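Local coordinates for Serine/threonine-protein kinase/endoribonuclease IRE1 (Saccharomyces cerevisiae, PDB 2BE1) that senses unfolded proteins in the lumen of the endoplasmic reticulum and, once activated, splices HAC1 precursor mRNA to launch the unfolded protein response, at residues Q48-L53 with D183-N188; T55-I60 with Y71-Q76; D111-T116 with I179-G184. All coordinates share one frame; numbering follows the deposited sequence.

Contact 1: residues Q48-L53 with D183-N188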
loop_
_atom_site.group_PDB
_atom_site.type_symbol
_atom_site.label_atom_id
_atom_site.label_comp_id
_atom_site.label_asym_id
_atom_site.label_seq_id
_atom_site.Cartn_x
_atom_site.Cartn_y
_atom_site.Cartn_z
ATOM N N GLN A 48 -7.547 11.005 14.702
ATOM C CA GLN A 48 -8.283 10.572 15.877
ATOM C C GLN A 48 -7.343 10.095 17.003
ATOM O O GLN A 48 -6.840 8.985 16.965
ATOM C CB GLN A 48 -9.184 9.462 15.437
ATOM C CG GLN A 48 -10.357 9.254 16.287
ATOM C CD GLN A 48 -10.775 7.820 16.158
ATOM O OE1 GLN A 48 -11.158 7.182 17.145
ATOM N NE2 GLN A 48 -10.652 7.271 14.939
ATOM N N GLU A 49 -7.120 10.954 17.997
ATOM C CA GLU A 49 -6.029 10.797 18.953
ATOM C C GLU A 49 -6.581 10.547 20.351
ATOM O O GLU A 49 -7.805 10.472 20.497
ATOM C CB GLU A 49 -5.070 12.008 18.887
ATOM C CG GLU A 49 -5.625 13.320 19.440
ATOM C CD GLU A 49 -5.017 14.578 18.803
ATOM O OE1 GLU A 49 -5.735 15.607 18.778
ATOM O OE2 GLU A 49 -3.848 14.543 18.338
ATOM N N PRO A 50 -5.685 10.383 21.373
ATOM C CA PRO A 50 -6.188 9.975 22.681
ATOM C C PRO A 50 -6.709 11.149 23.572
ATOM O O PRO A 50 -7.599 10.902 24.412
ATOM C CB PRO A 50 -5.007 9.181 23.297
ATOM C CG PRO A 50 -3.793 9.739 22.675
ATOM C CD PRO A 50 -4.213 10.544 21.424
ATOM N N SER A 51 -6.229 12.388 23.410
ATOM C CA SER A 51 -6.962 13.512 24.030
ATOM C C SER A 51 -6.168 14.765 24.357
ATOM O O SER A 51 -5.368 14.780 25.311
ATOM C CB SER A 51 -7.723 13.083 25.294
ATOM O OG SER A 51 -8.428 14.176 25.841
ATOM N N ARG A 52 -6.487 15.829 23.611
ATOM C CA ARG A 52 -5.755 17.109 23.600
ATOM C C ARG A 52 -5.844 17.926 24.864
ATOM O O ARG A 52 -5.051 18.875 25.057
ATOM C CB ARG A 52 -6.284 17.967 22.453
ATOM C CG ARG A 52 -6.177 17.239 21.101
ATOM C CD ARG A 52 -7.396 17.445 20.213
ATOM N NE ARG A 52 -7.718 18.867 20.055
ATOM C CZ ARG A 52 -8.587 19.335 19.168
ATOM N NH1 ARG A 52 -9.210 18.485 18.359
ATOM N NH2 ARG A 52 -8.831 20.653 19.087
ATOM N N LEU A 53 -6.828 17.561 25.697
ATOM C CA LEU A 53 -7.219 18.344 26.902
ATOM C C LEU A 53 -6.584 17.765 28.188
ATOM O O LEU A 53 -6.136 18.529 29.062
ATOM C CB LEU A 53 -8.762 18.594 27.016
ATOM C CG LEU A 53 -9.531 19.158 25.790
ATOM C CD1 LEU A 53 -10.948 19.604 26.140
ATOM C CD2 LEU A 53 -8.784 20.254 24.984
ATOM N N ASP A 183 -0.614 0.631 26.492
ATOM C CA ASP A 183 -1.011 1.449 27.609
ATOM C C ASP A 183 -2.390 2.031 27.288
ATOM O O ASP A 183 -3.142 2.312 28.181
ATOM C CB ASP A 183 0.017 2.547 27.867
ATOM C CG ASP A 183 -0.173 3.752 26.955
ATOM O OD1 ASP A 183 0.296 3.741 25.788
ATOM O OD2 ASP A 183 -0.802 4.726 27.411
ATOM N N GLY A 184 -2.730 2.189 26.013
ATOM C CA GLY A 184 -4.046 2.699 25.632
ATOM C C GLY A 184 -4.040 3.954 24.774
ATOM O O GLY A 184 -5.029 4.189 24.091
ATOM N N ALA A 185 -2.943 4.746 24.818
ATOM C CA ALA A 185 -2.693 5.992 23.992
ATOM C C ALA A 185 -2.836 5.782 22.468
ATOM O O ALA A 185 -1.936 6.103 21.692
ATOM C CB ALA A 185 -1.302 6.648 24.328
ATOM N N SER A 186 -4.011 5.266 22.088
ATOM C CA SER A 186 -4.428 4.807 20.754
ATOM C C SER A 186 -4.709 5.937 19.709
ATOM O O SER A 186 -5.696 6.668 19.813
ATOM C CB SER A 186 -5.702 3.959 20.960
ATOM O OG SER A 186 -5.692 2.787 20.186
ATOM N N TYR A 187 -3.856 6.063 18.700
ATOM C CA TYR A 187 -4.150 6.919 17.567
ATOM C C TYR A 187 -4.848 6.230 16.398
ATOM O O TYR A 187 -4.953 4.975 16.327
ATOM C CB TYR A 187 -2.867 7.440 17.032
ATOM C CG TYR A 187 -2.190 8.258 18.008
ATOM C CD1 TYR A 187 -1.457 7.680 19.018
ATOM C CD2 TYR A 187 -2.272 9.635 17.934
ATOM C CE1 TYR A 187 -0.794 8.467 19.949
ATOM C CE2 TYR A 187 -1.626 10.449 18.853
ATOM C CZ TYR A 187 -0.886 9.861 19.863
ATOM O OH TYR A 187 -0.241 10.652 20.787
ATOM N N ASN A 188 -5.286 7.067 15.451
ATOM C CA ASN A 188 -5.915 6.579 14.227
ATOM C C ASN A 188 -6.163 7.533 13.098
ATOM O O ASN A 188 -7.299 7.769 12.747
ATOM C CB ASN A 188 -7.239 5.950 14.536
ATOM C CG ASN A 188 -7.567 4.922 13.543
ATOM O OD1 ASN A 188 -8.190 3.916 13.888
ATOM N ND2 ASN A 188 -7.122 5.132 12.267
#
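P50 and Y187 meet where two loops of the lumenal domain, the one after strand 45-46 and the one before strand 190-195, run past each other. Their touching parts point 178° apart, and the CA atoms of E49 and Y187 lie 4.5 Å from each other, so the loops carry on in an antiparallel sense from the strand pair 45-46 and 190-195 without being regular strand themselves.

The apolar part is a proline CH over an aromatic face: P50 CD sits over one face of the phenol, 3.9 Å from the Y187 ring centroid and 24° off its normal, displaced toward CE2 and CZ, which fits a CH-pi contact. E49 CB comes to the same ring obliquely, and P50 CG reaches A185 CB at 4.3 Å. Y187 CG stands anti to its carbonyl carbon (chi1 -63°), and the far part of the ring, CE2 and CZ, comes nearest to P50.

The rest of the contact is made by the backbone and two amide side chains. Y187 CA offers a CA-H...O contact to Q48 O at 3.4 Å. Beyond it, the side chains of Q48 and N188 lie side by side and point the same way, their amide planes nearly parallel, with Q48 NE2 3.7 Å from N188 CB.

Contact 2: residues T55-I60 with Y71-Q76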
loop_
_atom_site.group_PDB
_atom_site.type_symbol
_atom_site.label_atom_id
_atom_site.label_comp_id
_atom_site.label_asym_id
_atom_site.label_seq_id
_atom_site.Cartn_x
_atom_site.Cartn_y
_atom_site.Cartn_z
ATOM N N THR A 55 -3.670 15.437 28.034
ATOM C CA THR A 55 -2.292 15.752 27.562
ATOM C C THR A 55 -2.288 16.975 26.649
ATOM O O THR A 55 -3.125 17.044 25.738
ATOM C CB THR A 55 -1.622 14.608 26.751
ATOM O OG1 THR A 55 -0.661 15.210 25.874
ATOM C CG2 THR A 55 -2.634 13.749 25.897
ATOM N N TYR A 56 -1.364 17.921 26.833
ATOM C CA TYR A 56 -1.474 19.186 26.029
ATOM C C TYR A 56 -0.844 19.098 24.632
ATOM O O TYR A 56 -0.076 19.985 24.221
ATOM C CB TYR A 56 -0.940 20.390 26.787
ATOM C CG TYR A 56 -1.542 20.493 28.150
ATOM C CD1 TYR A 56 -2.926 20.410 28.320
ATOM C CD2 TYR A 56 -0.730 20.653 29.295
ATOM C CE1 TYR A 56 -3.504 20.509 29.605
ATOM C CE2 TYR A 56 -1.291 20.765 30.586
ATOM C CZ TYR A 56 -2.684 20.696 30.735
ATOM O OH TYR A 56 -3.267 20.804 31.995
ATOM N N GLU A 57 -1.195 18.016 23.928
ATOM C CA GLU A 57 -0.588 17.636 22.670
ATOM C C GLU A 57 -1.628 17.286 21.687
ATOM O O GLU A 57 -2.668 16.741 22.055
ATOM C CB GLU A 57 0.125 16.328 22.807
ATOM C CG GLU A 57 1.256 16.288 23.691
ATOM C CD GLU A 57 1.676 14.899 23.722
ATOM O OE1 GLU A 57 1.075 14.160 22.910
ATOM O OE2 GLU A 57 2.575 14.544 24.514
ATOM N N THR A 58 -1.270 17.456 20.423
ATOM C CA THR A 58 -2.152 17.122 19.372
ATOM C C THR A 58 -1.382 16.694 18.121
ATOM O O THR A 58 -0.270 17.177 17.848
ATOM C CB THR A 58 -3.060 18.300 19.176
ATOM O OG1 THR A 58 -4.271 17.891 18.543
ATOM C CG2 THR A 58 -2.371 19.328 18.389
ATOM N N LEU A 59 -1.958 15.752 17.380
ATOM C CA LEU A 59 -1.334 15.267 16.154
ATOM C C LEU A 59 -1.782 16.083 14.993
ATOM O O LEU A 59 -2.979 16.374 14.897
ATOM C CB LEU A 59 -1.708 13.824 15.875
ATOM C CG LEU A 59 -0.800 13.120 14.863
ATOM C CD1 LEU A 59 0.662 13.390 15.133
ATOM C CD2 LEU A 59 -1.040 11.655 14.846
ATOM N N ILE A 60 -0.849 16.440 14.110
ATOM C CA ILE A 60 -1.144 17.354 13.028
ATOM C C ILE A 60 -0.446 16.904 11.796
ATOM O O ILE A 60 0.774 16.734 11.825
ATOM C CB ILE A 60 -0.606 18.748 13.342
ATOM C CG1 ILE A 60 -1.288 19.281 14.596
ATOM C CG2 ILE A 60 -0.855 19.711 12.173
ATOM C CD1 ILE A 60 -0.578 20.323 15.270
ATOM N N TYR A 71 3.570 18.092 15.003
ATOM C CA TYR A 71 3.083 17.744 16.303
ATOM C C TYR A 71 3.266 18.868 17.328
ATOM O O TYR A 71 4.321 19.524 17.395
ATOM C CB TYR A 71 3.880 16.565 16.697
ATOM C CG TYR A 71 3.993 16.330 18.155
ATOM C CD1 TYR A 71 2.863 15.849 18.863
ATOM C CD2 TYR A 71 5.235 16.502 18.829
ATOM C CE1 TYR A 71 2.927 15.545 20.246
ATOM C CE2 TYR A 71 5.338 16.230 20.203
ATOM C CZ TYR A 71 4.158 15.742 20.931
ATOM O OH TYR A 71 4.184 15.455 22.320
ATOM N N PHE A 72 2.235 19.105 18.132
ATOM C CA PHE A 72 2.255 20.265 19.009
ATOM C C PHE A 72 1.931 19.858 20.382
ATOM O O PHE A 72 0.905 19.254 20.642
ATOM C CB PHE A 72 1.256 21.320 18.570
ATOM C CG PHE A 72 1.123 22.490 19.516
ATOM C CD1 PHE A 72 0.337 22.385 20.644
ATOM C CD2 PHE A 72 1.737 23.710 19.217
ATOM C CE1 PHE A 72 0.215 23.432 21.479
ATOM C CE2 PHE A 72 1.627 24.790 20.040
ATOM C CZ PHE A 72 0.881 24.667 21.183
ATOM N N ASN A 73 2.847 20.242 21.249
ATOM C CA ASN A 73 2.708 20.112 22.676
ATOM C C ASN A 73 2.922 21.474 23.327
ATOM O O ASN A 73 3.891 22.172 23.015
ATOM C CB ASN A 73 3.710 19.104 23.226
ATOM C CG ASN A 73 3.979 19.313 24.700
ATOM O OD1 ASN A 73 3.536 20.280 25.300
ATOM N ND2 ASN A 73 4.677 18.391 25.297
ATOM N N ALA A 74 2.030 21.806 24.267
ATOM C CA ALA A 74 1.990 23.125 24.933
ATOM C C ALA A 74 3.269 23.435 25.664
ATOM O O ALA A 74 3.580 24.594 25.845
ATOM C CB ALA A 74 0.806 23.210 25.894
ATOM N N HIS A 75 3.983 22.392 26.066
ATOM C CA HIS A 75 5.338 22.483 26.577
ATOM C C HIS A 75 6.426 22.816 25.545
ATOM O O HIS A 75 7.339 23.579 25.857
ATOM C CB HIS A 75 5.716 21.166 27.274
ATOM C CG HIS A 75 4.779 20.764 28.406
ATOM N ND1 HIS A 75 4.474 21.601 29.485
ATOM C CD2 HIS A 75 4.112 19.590 28.638
ATOM C CE1 HIS A 75 3.647 20.966 30.309
ATOM N NE2 HIS A 75 3.416 19.747 29.824
ATOM N N GLN A 76 6.409 22.247 24.344
ATOM C CA GLN A 76 7.433 22.730 23.403
ATOM C C GLN A 76 6.936 23.157 22.055
ATOM O O GLN A 76 7.554 22.883 21.037
ATOM C CB GLN A 76 8.589 21.760 23.170
ATOM C CG GLN A 76 8.696 20.546 24.067
ATOM C CD GLN A 76 8.024 19.330 23.438
ATOM O OE1 GLN A 76 8.653 18.267 23.208
ATOM N NE2 GLN A 76 6.719 19.489 23.128
#
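The Y71 ring receives E57 at its edge, where the carboxylate carbon CD lies near the ring plane. The two flat groups are nearly perpendicular, 82° apart, and E57 OE1 stands 3.5 Å from Y71 CE1. E57 CG is anti to the carbonyl carbon (chi1 -65°) and the chain is extended beyond it, which carries the acid group out to the phenol end of Y71. The Y56 ring is met at its edge by H75 NE2, 4.3 Å from Y56 CD2, while A74 CB approaches that ring obliquely.

The backbones form an antiparallel beta hairpin, with strand axes 4.7 Å apart. T58 and F72 are a hydrogen-bonded pair: T58 N donates to F72 O at 2.8 Å and F72 N to T58 O at 3.2 Å, the latter almost straight. E57 with N73 and L59 with Y71 are the flanking non-hydrogen-bonded pairs. Beyond the strand end, A74 N bonds to Y56 O at 2.8 Å. E57, Y71 and N73 share one face of the sheet. T58 and F72 are buried on the other, where I60 CD1 adds a contact with F72 CB at 3.9 Å.

Strand 77-84 continues the sheet past Y71, which bonds to Q79. On the buried face, strand 290-294 brings W290 against T58 and I60, and Y310 of helix 309-312 meets the F72 ring edge-to-face.

Contact 3: residues D111-T116 with I179-G184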
loop_
_atom_site.group_PDB
_atom_site.type_symbol
_atom_site.label_atom_id
_atom_site.label_comp_id
_atom_site.label_asym_id
_atom_site.label_seq_id
_atom_site.Cartn_x
_atom_site.Cartn_y
_atom_site.Cartn_z
ATOM N N ASP A 111 7.084 1.373 27.234
ATOM C CA ASP A 111 5.871 0.940 26.496
ATOM C C ASP A 111 6.057 0.445 25.058
ATOM O O ASP A 111 6.979 0.867 24.370
ATOM C CB ASP A 111 4.784 2.034 26.498
ATOM C CG ASP A 111 3.430 1.534 25.935
ATOM O OD1 ASP A 111 2.733 2.353 25.291
ATOM O OD2 ASP A 111 3.077 0.327 26.117
ATOM N N GLU A 112 5.136 -0.418 24.617
ATOM C CA GLU A 112 5.083 -0.885 23.238
ATOM C C GLU A 112 3.861 -0.453 22.376
ATOM O O GLU A 112 2.710 -0.542 22.804
ATOM C CB GLU A 112 5.249 -2.388 23.223
ATOM C CG GLU A 112 4.428 -3.086 24.223
ATOM C CD GLU A 112 4.213 -4.496 23.807
ATOM O OE1 GLU A 112 3.499 -4.729 22.833
ATOM O OE2 GLU A 112 4.773 -5.400 24.424
ATOM N N LYS A 113 4.162 0.028 21.166
ATOM C CA LYS A 113 3.193 0.293 20.093
ATOM C C LYS A 113 3.257 -0.771 18.944
ATOM O O LYS A 113 4.246 -1.512 18.785
ATOM C CB LYS A 113 3.417 1.700 19.503
ATOM C CG LYS A 113 2.913 2.856 20.323
ATOM C CD LYS A 113 4.045 3.451 21.147
ATOM C CE LYS A 113 3.571 4.336 22.322
ATOM N NZ LYS A 113 4.400 3.899 23.531
ATOM N N VAL A 114 2.183 -0.832 18.157
ATOM C CA VAL A 114 2.142 -1.591 16.901
ATOM C C VAL A 114 1.464 -0.792 15.768
ATOM O O VAL A 114 0.334 -0.327 15.922
ATOM C CB VAL A 114 1.518 -3.018 17.095
ATOM C CG1 VAL A 114 0.148 -2.968 17.637
ATOM C CG2 VAL A 114 1.444 -3.732 15.799
ATOM N N TYR A 115 2.172 -0.621 14.653
ATOM C CA TYR A 115 1.717 0.242 13.546
ATOM C C TYR A 115 1.207 -0.580 12.395
ATOM O O TYR A 115 1.964 -1.245 11.710
ATOM C CB TYR A 115 2.844 1.119 13.031
ATOM C CG TYR A 115 3.424 2.028 14.080
ATOM C CD1 TYR A 115 4.121 1.509 15.167
ATOM C CD2 TYR A 115 3.296 3.428 13.994
ATOM C CE1 TYR A 115 4.684 2.354 16.151
ATOM C CE2 TYR A 115 3.853 4.285 14.960
ATOM C CZ TYR A 115 4.553 3.722 16.033
ATOM O OH TYR A 115 5.133 4.473 17.022
ATOM N N THR A 116 -0.095 -0.558 12.203
ATOM C CA THR A 116 -0.687 -1.241 11.094
ATOM C C THR A 116 -1.170 -0.222 10.114
ATOM O O THR A 116 -1.721 0.807 10.470
ATOM C CB THR A 116 -1.844 -2.096 11.489
ATOM O OG1 THR A 116 -2.877 -1.277 12.019
ATOM C CG2 THR A 116 -1.419 -2.995 12.509
ATOM N N ILE A 179 -2.215 3.491 14.817
ATOM C CA ILE A 179 -1.239 3.099 15.834
ATOM C C ILE A 179 -1.862 2.687 17.171
ATOM O O ILE A 179 -2.694 3.402 17.711
ATOM C CB ILE A 179 -0.102 4.077 15.949
ATOM C CG1 ILE A 179 0.392 4.097 17.364
ATOM C CG2 ILE A 179 -0.529 5.436 15.510
ATOM C CD1 ILE A 179 1.782 4.490 17.457
ATOM N N HIS A 180 -1.477 1.483 17.637
ATOM C CA HIS A 180 -2.106 0.770 18.783
ATOM C C HIS A 180 -1.193 0.507 19.926
ATOM O O HIS A 180 -0.516 -0.483 19.981
ATOM C CB HIS A 180 -2.779 -0.533 18.371
ATOM C CG HIS A 180 -3.915 -0.330 17.416
ATOM N ND1 HIS A 180 -4.680 0.834 17.398
ATOM C CD2 HIS A 180 -4.413 -1.128 16.431
ATOM C CE1 HIS A 180 -5.603 0.737 16.452
ATOM N NE2 HIS A 180 -5.462 -0.443 15.849
ATOM N N SER A 181 -1.209 1.442 20.850
ATOM C CA SER A 181 -0.326 1.436 21.984
ATOM C C SER A 181 -1.072 0.736 23.105
ATOM O O SER A 181 -2.262 0.969 23.298
ATOM C CB SER A 181 0.007 2.889 22.351
ATOM O OG SER A 181 1.004 2.978 23.357
ATOM N N TYR A 182 -0.368 -0.120 23.837
ATOM C CA TYR A 182 -1.005 -1.027 24.799
ATOM C C TYR A 182 -1.329 -0.426 26.133
ATOM O O TYR A 182 -2.192 -0.931 26.842
ATOM C CB TYR A 182 -0.145 -2.237 25.042
ATOM C CG TYR A 182 -0.178 -3.193 23.884
ATOM C CD1 TYR A 182 0.614 -2.968 22.746
ATOM C CD2 TYR A 182 -1.002 -4.331 23.914
ATOM C CE1 TYR A 182 0.594 -3.845 21.681
ATOM C CE2 TYR A 182 -1.020 -5.222 22.856
ATOM C CZ TYR A 182 -0.216 -4.966 21.744
ATOM O OH TYR A 182 -0.208 -5.832 20.680
ATOM N N ASP A 183 -0.614 0.631 26.492
ATOM C CA ASP A 183 -1.011 1.449 27.609
ATOM C C ASP A 183 -2.390 2.031 27.288
ATOM O O ASP A 183 -3.142 2.312 28.181
ATOM C CB ASP A 183 0.017 2.547 27.867
ATOM C CG ASP A 183 -0.173 3.752 26.955
ATOM O OD1 ASP A 183 0.296 3.741 25.788
ATOM O OD2 ASP A 183 -0.802 4.726 27.411
ATOM N N GLY A 184 -2.730 2.189 26.013
ATOM C CA GLY A 184 -4.046 2.699 25.632
ATOM C C GLY A 184 -4.040 3.954 24.774
ATOM O O GLY A 184 -5.029 4.189 24.091
#
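K113 passes I179 obliquely and S181 before it turns back to D111. Its CB lies 3.8 Å from I179 CD1. CG touches that methyl too and also S181 CB, the latter at 3.5 Å. A bend at chi2 (97°) places CD on the serine side, near S181 OG, and CE stays beside that hydroxyl. After a second bend, NZ makes a salt bridge with D111 OD1 at 2.9 Å, approaching from above the carboxylate plane, 40° out of it. D111 OD1 also faces D183 OD1, the two carboxylates being perpendicular. S181 OG lies close to both oxygens, 2.7 Å from D111 OD1, and which of them takes its proton is unsettled. With K113 NZ 4.7 Å from D183 OD1, hydroxyl and lysine together would partly offset the repulsion.

The backbones run antiparallel: V114 N donates to H180 O, H180 N to V114 O at 3.1 Å, and Y182 N to E112 O. Y115 and I179 form a non-hydrogen-bonded pair, and their side chains lie side by side with I179 CD1 over one face of the Y115 ring, nearest CZ and CE2. At the far end the Y182 ring turns its edge to E112 O, which lies in the ring plane 3.2 Å from CD1. The E112 carboxylate stands beside the same ring, its OE1 bonded to H95.

H95 belongs to strand 94-97, which pairs with strand 112-127 through backbone bonds of K113 with L96 and Y115 with L94. F137 of the second subunit meets the rings of H180 and Y182, and M123 of that subunit touches V114, so the side carrying these three residues takes part in the dimer interface.

How the contacts relate
Contact 1 lies between the other two, its centre 12 Å from that of contact 2 and 10 Å from that of contact 3. Contacts 2 and 3 do not touch; their nearest atoms are about 6 Å apart. E49 ties contact 1 to the hairpin: its carboxylate probably bonds to L59 N and, through OE1, to T58 OG1 at 2.7 Å. Contacts 1 and 3 share D183 and G184, and Y187 CB packs on I179 CG2 at 3.4 Å. In sequence, the hairpin 55-60/71-76 is nested inside the loop closed by contact 1. The second subunit reaches contact 3 but neither of the others, so the series runs from the dimer interface to the three-stranded sheet.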